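Local atomic coordinates of antibiotic biosynthesis monooxygenase (Rhodospirillum rubrum, PDB entry 4HL9), a protein that probably acts as a monooxygenase of the antibiotic biosynthesis monooxygenase family. Residues Val40-Glu54 with Thr90-His103. Numbering follows the deposited sequence.
Sequences VLPLYRELVEKTRQE and TEHFTRLVPLINAH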
loop_
_atom_site.group_PDB
_atom_site.type_symbol
_atom_site.label_atom_id
_atom_site.label_comp_id
_atom_site.label_asym_id
_atom_site.label_seq_id
_atom_site.Cartn_x
_atom_site.Cartn_y
_atom_site.Cartn_z
ATOM N N VAL A 40 18.218 -8.901 7.074
ATOM C CA VAL A 40 16.866 -9.273 6.597
ATOM C C VAL A 40 16.669 -9.163 5.083
ATOM O O VAL A 40 15.825 -9.854 4.518
ATOM C CB VAL A 40 15.742 -8.530 7.325
ATOM C CG1 VAL A 40 15.737 -8.860 8.824
ATOM C CG2 VAL A 40 15.797 -7.014 7.027
ATOM N N LEU A 41 17.452 -8.309 4.429
ATOM C CA LEU A 41 17.366 -8.158 2.991
ATOM C C LEU A 41 17.375 -9.495 2.215
ATOM O O LEU A 41 16.459 -9.718 1.431
ATOM C CB LEU A 41 18.378 -7.129 2.457
ATOM C CG LEU A 41 17.932 -5.668 2.685
ATOM C CD1 LEU A 41 19.094 -4.659 2.437
ATOM C CD2 LEU A 41 16.737 -5.329 1.774
ATOM N N PRO A 42 18.369 -10.392 2.461
ATOM C CA PRO A 42 18.388 -11.681 1.742
ATOM C C PRO A 42 17.145 -12.539 2.005
ATOM O O PRO A 42 16.732 -13.293 1.129
ATOM C CB PRO A 42 19.629 -12.394 2.312
ATOM C CG PRO A 42 20.484 -11.284 2.870
ATOM C CD PRO A 42 19.507 -10.287 3.403
ATOM N N LEU A 43 16.609 -12.442 3.218
ATOM C CA LEU A 43 15.396 -13.138 3.637
ATOM C C LEU A 43 14.189 -12.614 2.837
ATOM O O LEU A 43 13.424 -13.394 2.268
ATOM C CB LEU A 43 15.176 -12.913 5.136
ATOM C CG LEU A 43 15.905 -13.762 6.186
ATOM C CD1 LEU A 43 17.212 -14.344 5.705
ATOM C CD2 LEU A 43 16.027 -13.076 7.552
ATOM N N TYR A 44 14.060 -11.287 2.772
ATOM C CA TYR A 44 13.026 -10.645 1.956
ATOM C C TYR A 44 13.140 -11.052 0.474
ATOM O O TYR A 44 12.125 -11.325 -0.166
ATOM C CB TYR A 44 13.110 -9.117 2.087
ATOM C CG TYR A 44 12.426 -8.503 3.299
ATOM C CD1 TYR A 44 11.067 -8.658 3.524
ATOM C CD2 TYR A 44 13.145 -7.694 4.187
ATOM C CE1 TYR A 44 10.447 -8.052 4.629
ATOM C CE2 TYR A 44 12.546 -7.105 5.277
ATOM C CZ TYR A 44 11.209 -7.270 5.495
ATOM O OH TYR A 44 10.645 -6.680 6.583
ATOM N N ARG A 45 14.360 -11.089 -0.067
ATOM C CA ARG A 45 14.548 -11.469 -1.472
ATOM C C ARG A 45 14.048 -12.899 -1.775
ATOM O O ARG A 45 13.344 -13.130 -2.769
ATOM C CB ARG A 45 16.011 -11.305 -1.907
ATOM C CG ARG A 45 16.540 -9.869 -1.898
ATOM C CD ARG A 45 17.928 -9.830 -2.528
ATOM N NE ARG A 45 18.903 -9.084 -1.729
ATOM C CZ ARG A 45 18.945 -7.756 -1.616
ATOM N NH1 ARG A 45 18.051 -6.985 -2.234
ATOM N NH2 ARG A 45 19.883 -7.192 -0.866
ATOM N N GLU A 46 14.381 -13.844 -0.896
ATOM C CA GLU A 46 13.873 -15.221 -1.024
ATOM C C GLU A 46 12.351 -15.281 -0.836
ATOM O O GLU A 46 11.671 -15.975 -1.577
ATOM C CB GLU A 46 14.568 -16.188 -0.048
ATOM C CG GLU A 46 14.147 -17.667 -0.245
ATOM C CD GLU A 46 14.763 -18.632 0.769
ATOM O OE1 GLU A 46 15.647 -18.223 1.556
ATOM O OE2 GLU A 46 14.353 -19.812 0.775
ATOM N N LEU A 47 11.825 -14.575 0.162
ATOM C CA LEU A 47 10.371 -14.519 0.381
ATOM C C LEU A 47 9.636 -14.062 -0.901
ATOM O O LEU A 47 8.664 -14.690 -1.342
ATOM C CB LEU A 47 10.035 -13.655 1.622
ATOM C CG LEU A 47 8.569 -13.538 2.044
ATOM C CD1 LEU A 47 7.958 -14.933 2.329
ATOM C CD2 LEU A 47 8.357 -12.561 3.225
ATOM N N VAL A 48 10.143 -13.007 -1.524
ATOM C CA VAL A 48 9.544 -12.473 -2.752
ATOM C C VAL A 48 9.616 -13.499 -3.889
ATOM O O VAL A 48 8.591 -13.816 -4.528
ATOM C CB VAL A 48 10.174 -11.124 -3.133
ATOM C CG1 VAL A 48 9.799 -10.705 -4.555
ATOM C CG2 VAL A 48 9.745 -10.056 -2.139
ATOM N N GLU A 49 10.804 -14.061 -4.099
ATOM C CA GLU A 49 11.001 -15.049 -5.161
ATOM C C GLU A 49 10.094 -16.287 -5.013
ATOM O O GLU A 49 9.443 -16.693 -5.977
ATOM C CB GLU A 49 12.481 -15.430 -5.254
ATOM C CG GLU A 49 12.767 -16.773 -5.914
ATOM C CD GLU A 49 14.217 -17.171 -5.736
ATOM O OE1 GLU A 49 14.504 -17.941 -4.786
ATOM O OE2 GLU A 49 15.062 -16.688 -6.519
ATOM N N LYS A 50 10.018 -16.844 -3.807
ATOM C CA LYS A 50 9.214 -18.048 -3.556
ATOM C C LYS A 50 7.723 -17.758 -3.575
ATOM O O LYS A 50 6.921 -18.595 -4.036
ATOM C CB LYS A 50 9.567 -18.699 -2.203
ATOM C CG LYS A 50 10.912 -19.426 -2.089
ATOM C CD LYS A 50 11.064 -20.575 -3.068
ATOM C CE LYS A 50 12.202 -21.546 -2.659
ATOM N NZ LYS A 50 13.439 -20.878 -2.154
ATOM N N THR A 51 7.339 -16.591 -3.051
ATOM C CA THR A 51 5.927 -16.218 -3.039
ATOM C C THR A 51 5.404 -16.059 -4.464
ATOM O O THR A 51 4.304 -16.524 -4.766
ATOM C CB THR A 51 5.618 -14.964 -2.203
ATOM O OG1 THR A 51 5.947 -15.200 -0.830
ATOM C CG2 THR A 51 4.120 -14.625 -2.274
ATOM N N ARG A 52 6.194 -15.419 -5.328
ATOM C CA ARG A 52 5.799 -15.213 -6.730
ATOM C C ARG A 52 5.631 -16.531 -7.495
ATOM O O ARG A 52 4.924 -16.586 -8.503
ATOM C CB ARG A 52 6.815 -14.333 -7.449
ATOM C CG ARG A 52 6.720 -12.859 -7.076
ATOM C CD ARG A 52 7.899 -12.112 -7.674
ATOM N NE ARG A 52 7.774 -10.666 -7.502
ATOM C CZ ARG A 52 8.765 -9.811 -7.752
ATOM N NH1 ARG A 52 9.943 -10.257 -8.162
ATOM N NH2 ARG A 52 8.582 -8.517 -7.577
ATOM N N GLN A 53 6.295 -17.576 -7.014
ATOM C CA GLN A 53 6.137 -18.933 -7.554
ATOM C C GLN A 53 4.905 -19.680 -7.020
ATOM O O GLN A 53 4.636 -20.798 -7.446
ATOM C CB GLN A 53 7.409 -19.753 -7.315
ATOM C CG GLN A 53 8.640 -19.150 -7.993
ATOM C CD GLN A 53 9.930 -19.872 -7.634
ATOM O OE1 GLN A 53 9.996 -20.625 -6.648
ATOM N NE2 GLN A 53 10.968 -19.637 -8.427
ATOM N N GLU A 54 4.148 -19.087 -6.101
ATOM C CA GLU A 54 2.929 -19.749 -5.640
ATOM C C GLU A 54 1.918 -19.720 -6.773
ATOM O O GLU A 54 1.736 -18.669 -7.390
ATOM C CB GLU A 54 2.330 -19.070 -4.412
ATOM C CG GLU A 54 3.141 -19.278 -3.152
ATOM C CD GLU A 54 2.655 -18.414 -2.014
ATOM O OE1 GLU A 54 1.425 -18.215 -1.887
ATOM O OE2 GLU A 54 3.510 -17.957 -1.229
ATOM N N THR A 90 2.685 -21.636 3.785
ATOM C CA THR A 90 3.759 -22.182 2.963
ATOM C C THR A 90 5.042 -22.360 3.774
ATOM O O THR A 90 5.234 -21.712 4.808
ATOM C CB THR A 90 4.072 -21.299 1.765
ATOM O OG1 THR A 90 4.434 -19.991 2.223
ATOM C CG2 THR A 90 2.864 -21.193 0.811
ATOM N N GLU A 91 5.915 -23.233 3.295
ATOM C CA GLU A 91 7.221 -23.421 3.919
ATOM C C GLU A 91 8.002 -22.092 3.970
ATOM O O GLU A 91 8.534 -21.721 5.015
ATOM C CB GLU A 91 8.020 -24.504 3.181
ATOM C CG GLU A 91 9.215 -25.046 3.955
ATOM C CD GLU A 91 10.436 -24.113 3.907
ATOM O OE1 GLU A 91 10.692 -23.445 2.864
ATOM O OE2 GLU A 91 11.141 -24.066 4.926
ATOM N N HIS A 92 8.057 -21.386 2.848
ATOM C CA HIS A 92 8.846 -20.160 2.784
ATOM C C HIS A 92 8.305 -19.054 3.708
ATOM O O HIS A 92 9.096 -18.415 4.412
ATOM C CB HIS A 92 9.055 -19.697 1.333
ATOM C CG HIS A 92 7.785 -19.539 0.560
ATOM N ND1 HIS A 92 7.210 -20.575 -0.148
ATOM C CD2 HIS A 92 6.977 -18.466 0.388
ATOM C CE1 HIS A 92 6.101 -20.144 -0.728
ATOM N NE2 HIS A 92 5.930 -18.872 -0.408
ATOM N N PHE A 93 6.984 -18.857 3.750
ATOM C CA PHE A 93 6.391 -17.890 4.694
ATOM C C PHE A 93 6.686 -18.241 6.169
ATOM O O PHE A 93 7.182 -17.386 6.949
ATOM C CB PHE A 93 4.883 -17.710 4.462
ATOM C CG PHE A 93 4.245 -16.614 5.289
ATOM C CD1 PHE A 93 4.048 -16.769 6.657
ATOM C CD2 PHE A 93 3.814 -15.427 4.683
ATOM C CE1 PHE A 93 3.462 -15.760 7.435
ATOM C CE2 PHE A 93 3.197 -14.408 5.442
ATOM C CZ PHE A 93 3.030 -14.573 6.825
ATOM N N THR A 94 6.379 -19.479 6.558
ATOM C CA THR A 94 6.544 -19.886 7.949
ATOM C C THR A 94 8.016 -19.977 8.403
ATOM O O THR A 94 8.315 -19.863 9.590
ATOM C CB THR A 94 5.794 -21.206 8.262
ATOM O OG1 THR A 94 6.271 -22.222 7.387
ATOM C CG2 THR A 94 4.273 -21.019 8.087
ATOM N N ARG A 95 8.933 -20.156 7.472
ATOM C CA ARG A 95 10.353 -20.125 7.806
ATOM C C ARG A 95 10.869 -18.670 7.818
ATOM O O ARG A 95 11.446 -18.217 8.813
ATOM C CB ARG A 95 11.151 -21.015 6.838
ATOM C CG ARG A 95 12.679 -20.893 6.938
ATOM C CD ARG A 95 13.393 -21.880 6.032
ATOM N NE ARG A 95 12.882 -21.898 4.658
ATOM C CZ ARG A 95 13.332 -21.135 3.664
ATOM N NH1 ARG A 95 14.313 -20.264 3.868
ATOM N NH2 ARG A 95 12.786 -21.235 2.457
ATOM N N LEU A 96 10.620 -17.937 6.733
ATOM C CA LEU A 96 11.261 -16.637 6.530
ATOM C C LEU A 96 10.707 -15.510 7.399
ATOM O O LEU A 96 11.500 -14.684 7.904
ATOM C CB LEU A 96 11.317 -16.244 5.042
ATOM C CG LEU A 96 12.205 -17.121 4.128
ATOM C CD1 LEU A 96 11.847 -16.939 2.652
ATOM C CD2 LEU A 96 13.681 -16.876 4.353
ATOM N N VAL A 97 9.379 -15.477 7.590
ATOM C CA VAL A 97 8.720 -14.347 8.250
ATOM C C VAL A 97 9.085 -14.185 9.743
ATOM O O VAL A 97 9.348 -13.049 10.195
ATOM C CB VAL A 97 7.181 -14.289 7.997
ATOM C CG1 VAL A 97 6.546 -13.158 8.771
ATOM C CG2 VAL A 97 6.885 -14.089 6.499
ATOM N N PRO A 98 9.081 -15.299 10.520
ATOM C CA PRO A 98 9.560 -15.153 11.903
ATOM C C PRO A 98 11.045 -14.768 11.967
ATOM O O PRO A 98 11.425 -13.993 12.849
ATOM C CB PRO A 98 9.305 -16.535 12.521
ATOM C CG PRO A 98 8.173 -17.118 11.667
ATOM C CD PRO A 98 8.492 -16.636 10.280
ATOM N N LEU A 99 11.865 -15.251 11.033
ATOM C CA LEU A 99 13.276 -14.856 11.007
ATOM C C LEU A 99 13.469 -13.352 10.747
ATOM O O LEU A 99 14.389 -12.737 11.286
ATOM C CB LEU A 99 14.064 -15.662 9.986
ATOM C CG LEU A 99 14.205 -17.176 10.221
ATOM C CD1 LEU A 99 14.892 -17.770 9.011
ATOM C CD2 LEU A 99 14.974 -17.427 11.534
ATOM N N ILE A 100 12.594 -12.788 9.920
ATOM C CA ILE A 100 12.506 -11.354 9.697
ATOM C C ILE A 100 11.987 -10.625 10.912
ATOM O O ILE A 100 12.610 -9.658 11.383
ATOM C CB ILE A 100 11.646 -11.032 8.448
ATOM C CG1 ILE A 100 12.403 -11.481 7.207
ATOM C CG2 ILE A 100 11.353 -9.522 8.385
ATOM C CD1 ILE A 100 11.501 -11.771 5.941
ATOM N N ASN A 101 10.875 -11.103 11.461
ATOM C CA ASN A 101 10.234 -10.448 12.580
ATOM C C ASN A 101 11.040 -10.476 13.882
ATOM O O ASN A 101 10.800 -9.661 14.744
ATOM C CB ASN A 101 8.836 -10.999 12.822
ATOM C CG ASN A 101 7.872 -10.627 11.721
ATOM O OD1 ASN A 101 8.173 -9.800 10.836
ATOM N ND2 ASN A 101 6.694 -11.244 11.762
ATOM N N ALA A 102 11.986 -11.401 13.998
ATOM C CA ALA A 102 12.926 -11.410 15.126
ATOM C C ALA A 102 13.601 -10.043 15.311
ATOM O O ALA A 102 13.957 -9.656 16.422
ATOM C CB ALA A 102 13.983 -12.480 14.908
ATOM N N HIS A 103 13.743 -9.318 14.209
ATOM C CA HIS A 103 14.393 -8.012 14.211
ATOM C C HIS A 103 13.470 -6.774 14.130
ATOM O O HIS A 103 13.955 -5.664 13.887
ATOM C CB HIS A 103 15.413 -7.989 13.094
ATOM C CG HIS A 103 16.482 -9.032 13.240
ATOM N ND1 HIS A 103 17.384 -9.026 14.282
ATOM C CD2 HIS A 103 16.798 -10.109 12.479
ATOM C CE1 HIS A 103 18.214 -10.048 14.154
ATOM N NE2 HIS A 103 17.879 -10.725 13.071
#
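In the ferredoxin-like alpha-beta fold of this family, helix 91-101 lies nearly antiparallel (165°) over helix 37-52, which itself packs on the antiparallel sheet; the axes are 9.7 Å apart, and Ile100 also reaches strand 24-32. Leu47 is the knob, seated among His92, Phe93, Leu96 and Val97; CG anti to the backbone N (chi1 -177°) carries its branch into that hole, CD2 3.9 Å from Val97 CG2. Leu96 answers by laying CD1 against the Leu47 backbone. Further along, Ile100 runs alongside Leu43 in the opposite direction, its CG1 3.7 Å from Leu43 CB, while Ile100 CD1 lies over one face of the Tyr44 ring, offset toward its rim, 4.2 Å from the centroid, a CH-pi contact; the Tyr44 hydroxyl bonds Asp30. At the other end, Lys50 CB sits over one His92 face and Thr90 OG1, N-cap acceptor for Phe93 N and itself bonded to His87 O, over the opposite one. In the ring plane, His92 NE2 donates to Glu54 OE2 (2.7 Å, 156°), which also bonds His87. Beside the apolar seam, Arg95 NH2 meets Glu46 OE2 at 2.7 Å from above the carboxylate plane, and the same guanidinium grips Glu91 side-on; Lys50 NZ reaches Glu46 OE2 weakly, at 3.2 Å. Sandwiched and edge-bonded, the imidazole is fixed in rotation, and the alternating charges probably offset one another.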